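Local coordinates for 3-oxoacyl-[acyl-carrier protein] synthase (Thermus thermophilus, PDB 1UB7) that probably catalyses the first condensation of fatty acid synthesis, joining acetyl-CoA and malonyl-ACP to give acetoacetyl-ACP, at residues Y49-D52 / L53-A57; F215-A218 / V219-N223. All coordinates share one frame; numbering follows the deposited sequence.

Contact 1: residues Y49-D52 / L53-A57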
ATOM      1  N   TYR A  49      17.704  -7.015   4.002  1.00 43.20           N
ATOM      2  CA  TYR A  49      16.275  -7.118   3.695  1.00 40.63           C
ATOM      3  C   TYR A  49      15.715  -6.100   2.720  1.00 35.67           C
ATOM      4  O   TYR A  49      16.437  -5.233   2.218  1.00 35.95           O
ATOM      5  CB  TYR A  49      15.467  -7.098   4.983  1.00 42.51           C
ATOM      6  CG  TYR A  49      15.776  -8.295   5.839  1.00 52.03           C
ATOM      7  CD1 TYR A  49      16.874  -8.300   6.701  1.00 55.45           C
ATOM      8  CD2 TYR A  49      15.021  -9.461   5.727  1.00 58.99           C
ATOM      9  CE1 TYR A  49      17.216  -9.438   7.429  1.00 60.73           C
ATOM     10  CE2 TYR A  49      15.354 -10.606   6.448  1.00 66.52           C
ATOM     11  CZ  TYR A  49      16.450 -10.586   7.295  1.00 64.50           C
ATOM     12  OH  TYR A  49      16.768 -11.717   8.010  1.00 69.12           O
ATOM     13  N   THR A  50      14.418  -6.210   2.450  1.00 31.36           N
ATOM     14  CA  THR A  50      13.769  -5.302   1.504  1.00 38.45           C
ATOM     15  C   THR A  50      14.075  -3.821   1.725  1.00 36.48           C
ATOM     16  O   THR A  50      14.310  -3.086   0.761  1.00 32.77           O
ATOM     17  CB  THR A  50      12.256  -5.501   1.493  1.00 39.84           C
ATOM     18  OG1 THR A  50      11.958  -6.772   0.901  1.00 38.19           O
ATOM     19  CG2 THR A  50      11.575  -4.381   0.699  1.00 34.09           C
ATOM     20  N   SER A  51      14.087  -3.394   2.985  1.00 29.57           N
ATOM     21  CA  SER A  51      14.390  -2.004   3.292  1.00 38.91           C
ATOM     22  C   SER A  51      15.822  -1.672   2.863  1.00 39.15           C
ATOM     23  O   SER A  51      16.096  -0.574   2.359  1.00 37.76           O
ATOM     24  CB  SER A  51      14.197  -1.737   4.791  1.00 37.85           C
ATOM     25  OG  SER A  51      14.931  -2.653   5.570  1.00 38.08           O
ATOM     26  N   ASP A  52      16.730  -2.627   3.035  1.00 39.19           N
ATOM     27  CA  ASP A  52      18.125  -2.404   2.645  1.00 41.93           C
ATOM     28  C   ASP A  52      18.230  -2.276   1.137  1.00 38.21           C
ATOM     29  O   ASP A  52      18.949  -1.415   0.623  1.00 39.52           O
ATOM     30  CB  ASP A  52      19.003  -3.552   3.121  1.00 37.49           C
ATOM     31  CG  ASP A  52      18.905  -3.759   4.604  1.00 43.80           C
ATOM     32  OD1 ASP A  52      19.408  -2.892   5.355  1.00 37.21           O
ATOM     33  OD2 ASP A  52      18.309  -4.779   5.011  1.00 42.50           O
ATOM     34  N   LEU A  53      17.513  -3.139   0.426  1.00 32.47           N
ATOM     35  CA  LEU A  53      17.546  -3.071  -1.015  1.00 34.52           C
ATOM     36  C   LEU A  53      16.990  -1.703  -1.402  1.00 34.15           C
ATOM     37  O   LEU A  53      17.501  -1.065  -2.322  1.00 33.70           O
ATOM     38  CB  LEU A  53      16.701  -4.188  -1.625  1.00 36.59           C
ATOM     39  CG  LEU A  53      16.992  -5.619  -1.149  1.00 43.95           C
ATOM     40  CD1 LEU A  53      16.058  -6.589  -1.876  1.00 33.91           C
ATOM     41  CD2 LEU A  53      18.455  -5.977  -1.418  1.00 34.49           C
ATOM     42  N   ALA A  54      15.960  -1.249  -0.684  1.00 30.85           N
ATOM     43  CA  ALA A  54      15.350   0.050  -0.967  1.00 29.44           C
ATOM     44  C   ALA A  54      16.343   1.179  -0.674  1.00 31.35           C
ATOM     45  O   ALA A  54      16.470   2.118  -1.472  1.00 30.55           O
ATOM     46  CB  ALA A  54      14.073   0.234  -0.142  1.00 26.82           C
ATOM     47  N   PHE A  55      17.049   1.091   0.457  1.00 28.98           N
ATOM     48  CA  PHE A  55      18.026   2.123   0.799  1.00 29.89           C
ATOM     49  C   PHE A  55      19.094   2.190  -0.290  1.00 32.80           C
ATOM     50  O   PHE A  55      19.411   3.268  -0.801  1.00 31.17           O
ATOM     51  CB  PHE A  55      18.716   1.841   2.146  1.00 30.71           C
ATOM     52  CG  PHE A  55      17.783   1.799   3.339  1.00 36.34           C
ATOM     53  CD1 PHE A  55      16.513   2.387   3.295  1.00 27.73           C
ATOM     54  CD2 PHE A  55      18.188   1.165   4.520  1.00 33.22           C
ATOM     55  CE1 PHE A  55      15.659   2.336   4.409  1.00 27.54           C
ATOM     56  CE2 PHE A  55      17.344   1.110   5.637  1.00 31.31           C
ATOM     57  CZ  PHE A  55      16.074   1.698   5.575  1.00 29.42           C
ATOM     58  N   LYS A  56      19.643   1.031  -0.647  1.00 39.84           N
ATOM     59  CA  LYS A  56      20.676   0.965  -1.670  1.00 38.88           C
ATOM     60  C   LYS A  56      20.224   1.484  -3.031  1.00 32.76           C
ATOM     61  O   LYS A  56      21.007   2.096  -3.754  1.00 36.12           O
ATOM     62  CB  LYS A  56      21.225  -0.465  -1.783  1.00 42.26           C
ATOM     63  CG  LYS A  56      22.355  -0.729  -0.791  1.00 44.24           C
ATOM     64  CD  LYS A  56      22.231  -2.079  -0.126  1.00 49.13           C
ATOM     65  CE  LYS A  56      23.177  -2.206   1.071  1.00 49.33           C
ATOM     66  NZ  LYS A  56      22.965  -3.514   1.780  1.00 47.07           N
ATOM     67  N   ALA A  57      18.967   1.263  -3.387  1.00 32.33           N
ATOM     68  CA  ALA A  57      18.489   1.754  -4.674  1.00 27.52           C
ATOM     69  C   ALA A  57      18.430   3.274  -4.631  1.00 26.63           C
ATOM     70  O   ALA A  57      18.763   3.938  -5.603  1.00 33.87           O
ATOM     71  CB  ALA A  57      17.114   1.186  -4.989  1.00 28.27           C
TER
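Ser51 and Phe55, one turn apart, meet in the first turns of helix 50-64, where Tyr49 holds the N-cap position. The Phe55 ring is turned so that one face lies over the Ser51 carbonyl: Ser51 O stands 3.0 Å above the ring plane, displaced toward the rim. That oxygen also accepts the helical bond from Phe55 N at 2.7 Å. The far end of the ring, at CZ, reaches Ser51 CB at 4.0 Å. CG of Phe55 lies beside its own backbone N (chi1 -61°), which directs the ring back along the helix toward Ser51.

Asp52 turns its carboxylate to the helix start. Its OD2 receives the backbone N-H of Tyr49 at 2.5 Å through the anti lone pair, which supplies the N3-side half of a capping box, since Asp52 accepts the N-H of the N-cap residue, while Leu53 N bonds to Tyr49 O on the backbone. The same OD2 forms a salt bridge with Arg196 of the second subunit, so the helix start takes part in the dimer interface; Pro198 of that subunit packs on Ser51 and Phe55. Ser51 OG is hydrogen-bonded to Asp83 and Thr50 OG1 to Thr81 O, while Ala54 packs on strand 131-138 of the five-stranded sheet.

Lys56 bends at chi2 (137°) and runs back beside Asp52, but its ammonium pairs with Glu48. Lys56 NZ remains 5.1 Å from Asp52 OD1, whereas Lys56 CD lies 3.4 Å from Asp52 O.

Contact 2: residues F215-A218 / V219-N223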
ATOM      1  N   PHE A 215       0.868 -17.665 -17.491  1.00 82.30           N
ATOM      2  CA  PHE A 215       1.478 -17.464 -18.806  1.00 79.54           C
ATOM      3  C   PHE A 215       0.423 -16.934 -19.774  1.00 78.49           C
ATOM      4  O   PHE A 215       0.641 -15.943 -20.487  1.00 74.47           O
ATOM      5  CB  PHE A 215       2.039 -18.793 -19.338  1.00 80.76           C
ATOM      6  CG  PHE A 215       2.814 -18.656 -20.620  1.00 84.55           C
ATOM      7  CD1 PHE A 215       2.174 -18.302 -21.806  1.00 84.32           C
ATOM      8  CD2 PHE A 215       4.195 -18.830 -20.633  1.00 88.05           C
ATOM      9  CE1 PHE A 215       2.897 -18.119 -22.982  1.00 84.01           C
ATOM     10  CE2 PHE A 215       4.928 -18.649 -21.808  1.00 88.12           C
ATOM     11  CZ  PHE A 215       4.277 -18.291 -22.983  1.00 83.72           C
ATOM     12  N   LYS A 216      -0.716 -17.621 -19.792  1.00 74.81           N
ATOM     13  CA  LYS A 216      -1.845 -17.268 -20.642  1.00 75.44           C
ATOM     14  C   LYS A 216      -2.271 -15.812 -20.357  1.00 72.11           C
ATOM     15  O   LYS A 216      -2.561 -15.035 -21.274  1.00 62.15           O
ATOM     16  CB  LYS A 216      -2.994 -18.246 -20.352  1.00 79.10           C
ATOM     17  CG  LYS A 216      -3.969 -18.468 -21.503  1.00 86.49           C
ATOM     18  CD  LYS A 216      -5.070 -19.459 -21.115  1.00 89.80           C
ATOM     19  CE  LYS A 216      -4.501 -20.820 -20.714  1.00 94.23           C
ATOM     20  NZ  LYS A 216      -5.569 -21.826 -20.418  1.00 93.59           N
ATOM     21  N   PHE A 217      -2.286 -15.461 -19.072  1.00 71.84           N
ATOM     22  CA  PHE A 217      -2.652 -14.125 -18.589  1.00 68.95           C
ATOM     23  C   PHE A 217      -1.672 -13.040 -19.061  1.00 64.74           C
ATOM     24  O   PHE A 217      -2.051 -12.103 -19.774  1.00 61.24           O
ATOM     25  CB  PHE A 217      -2.708 -14.146 -17.048  1.00 70.78           C
ATOM     26  CG  PHE A 217      -2.841 -12.784 -16.413  1.00 72.32           C
ATOM     27  CD1 PHE A 217      -3.983 -12.009 -16.614  1.00 69.99           C
ATOM     28  CD2 PHE A 217      -1.812 -12.269 -15.625  1.00 67.60           C
ATOM     29  CE1 PHE A 217      -4.098 -10.742 -16.038  1.00 72.58           C
ATOM     30  CE2 PHE A 217      -1.913 -11.009 -15.048  1.00 69.28           C
ATOM     31  CZ  PHE A 217      -3.057 -10.240 -15.252  1.00 73.32           C
ATOM     32  N   ALA A 218      -0.415 -13.175 -18.651  1.00 62.09           N
ATOM     33  CA  ALA A 218       0.628 -12.218 -19.006  1.00 64.25           C
ATOM     34  C   ALA A 218       0.562 -11.850 -20.480  1.00 65.05           C
ATOM     35  O   ALA A 218       0.421 -10.674 -20.839  1.00 62.43           O
ATOM     36  CB  ALA A 218       2.007 -12.798 -18.680  1.00 58.77           C
ATOM     37  N   VAL A 219       0.652 -12.875 -21.323  1.00 65.26           N
ATOM     38  CA  VAL A 219       0.631 -12.709 -22.766  1.00 63.01           C
ATOM     39  C   VAL A 219      -0.514 -11.831 -23.278  1.00 62.99           C
ATOM     40  O   VAL A 219      -0.275 -10.845 -23.980  1.00 58.47           O
ATOM     41  CB  VAL A 219       0.588 -14.094 -23.458  1.00 66.77           C
ATOM     42  CG1 VAL A 219       0.567 -13.924 -24.964  1.00 65.29           C
ATOM     43  CG2 VAL A 219       1.811 -14.920 -23.039  1.00 62.02           C
ATOM     44  N   ARG A 220      -1.747 -12.177 -22.922  1.00 63.39           N
ATOM     45  CA  ARG A 220      -2.903 -11.410 -23.369  1.00 70.72           C
ATOM     46  C   ARG A 220      -3.007 -10.044 -22.711  1.00 71.76           C
ATOM     47  O   ARG A 220      -3.306  -9.040 -23.370  1.00 66.68           O
ATOM     48  CB  ARG A 220      -4.188 -12.197 -23.117  1.00 77.70           C
ATOM     49  CG  ARG A 220      -4.370 -13.360 -24.079  1.00 91.59           C
ATOM     50  CD  ARG A 220      -5.529 -14.250 -23.680  1.00 96.55           C
ATOM     51  NE  ARG A 220      -5.651 -15.393 -24.576  1.00100.66           N
ATOM     52  CZ  ARG A 220      -6.265 -16.525 -24.254  1.00106.32           C
ATOM     53  NH1 ARG A 220      -6.813 -16.663 -23.053  1.00106.43           N
ATOM     54  NH2 ARG A 220      -6.328 -17.519 -25.131  1.00108.32           N
ATOM     55  N   VAL A 221      -2.758 -10.000 -21.410  1.00 72.27           N
ATOM     56  CA  VAL A 221      -2.839  -8.737 -20.701  1.00 72.73           C
ATOM     57  C   VAL A 221      -1.741  -7.791 -21.195  1.00 71.24           C
ATOM     58  O   VAL A 221      -2.031  -6.690 -21.675  1.00 66.19           O
ATOM     59  CB  VAL A 221      -2.752  -8.955 -19.153  1.00 74.07           C
ATOM     60  CG1 VAL A 221      -1.411  -8.485 -18.592  1.00 70.78           C
ATOM     61  CG2 VAL A 221      -3.902  -8.231 -18.474  1.00 72.52           C
ATOM     62  N   MET A 222      -0.489  -8.231 -21.110  1.00 73.20           N
ATOM     63  CA  MET A 222       0.631  -7.404 -21.544  1.00 76.59           C
ATOM     64  C   MET A 222       0.341  -6.738 -22.880  1.00 77.39           C
ATOM     65  O   MET A 222       0.618  -5.553 -23.071  1.00 73.86           O
ATOM     66  CB  MET A 222       1.904  -8.240 -21.664  1.00 76.16           C
ATOM     67  CG  MET A 222       2.737  -8.287 -20.403  1.00 82.09           C
ATOM     68  SD  MET A 222       4.193  -9.319 -20.608  1.00 91.23           S
ATOM     69  CE  MET A 222       5.146  -8.356 -21.831  1.00 85.84           C
ATOM     70  N   ASN A 223      -0.238  -7.504 -23.796  1.00 75.82           N
ATOM     71  CA  ASN A 223      -0.541  -6.991 -25.116  1.00 72.04           C
ATOM     72  C   ASN A 223      -1.665  -5.953 -25.168  1.00 65.71           C
ATOM     73  O   ASN A 223      -1.486  -4.871 -25.743  1.00 65.35           O
ATOM     74  CB  ASN A 223      -0.845  -8.155 -26.053  1.00 79.67           C
ATOM     75  CG  ASN A 223      -0.567  -7.810 -27.494  1.00 85.26           C
ATOM     76  OD1 ASN A 223      -1.393  -7.194 -28.172  1.00 88.55           O
ATOM     77  ND2 ASN A 223       0.620  -8.178 -27.965  1.00 86.49           N
TER
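Met222 N and Val221 N make the two shortest helical hydrogen bonds between 215-218 and 219-223, to Ala218 O at 2.6 Å and to Phe217 O at 2.8 Å. The latter is nearly straight, with an N-H...O angle of 169°. Val219 N to Phe215 O is longer, and Arg220 N to Lys216 O, at 3.4 Å, is weak.

The Lys216 and Arg220 side chains run alongside each other in the same direction. The touch is between a lysine methylene and the flat guanidinium: Lys216 CG lies over one face of the Arg220 group, near its rim, 3.7 Å from Arg220 NH1. The two like charges stay apart, with Lys216 NZ 5.9 Å from Arg220 NH1.

Val221 presents CB to one face of the Phe217 ring, a CH-pi contact of 4.2 Å to the centroid, while Val221 CG2 touches Phe217 CE1 at 3.5 Å. Phe217 reaches this place because CG is anti to N (chi1 170°), which carries the ring forward along the helix. With an alanine here, Val221 would probably lose the ring face that its CB packs against, and a gap would open beside Phe306 and Trp312, which touch both residues. Elsewhere on the helix, Val219 CG2 meets the Phe215 ring obliquely at CE1.

Ala218 and Met222 face helix 250-258 and strand 300-307. This is a helix packed on a sheet, as in the thiolase fold, with Met222 about 6 Å from the predicted active-site His246, side chain to side chain.

Following the chain from the N terminus, contact 1 (49-57) comes first, at the start of helix 50-64, and contact 2 (215-223) later, inside helix 211-233. Each is one unbroken run of chain, the first starting at the N-cap residue and the second wholly helical, so neither closes a loop; they stand in series, without nesting or crossing. Their centres are 30 Å apart and their nearest atoms about 22 Å, on opposite sides of the chain's centre. Contact 1 joins its helix to the sheet containing strands 3-10 and 131-138, to helix 89-96 and to the second subunit. Contact 2 joins its helix to the other sheet, through strands 300-307 and 311-318, and to helix 250-258.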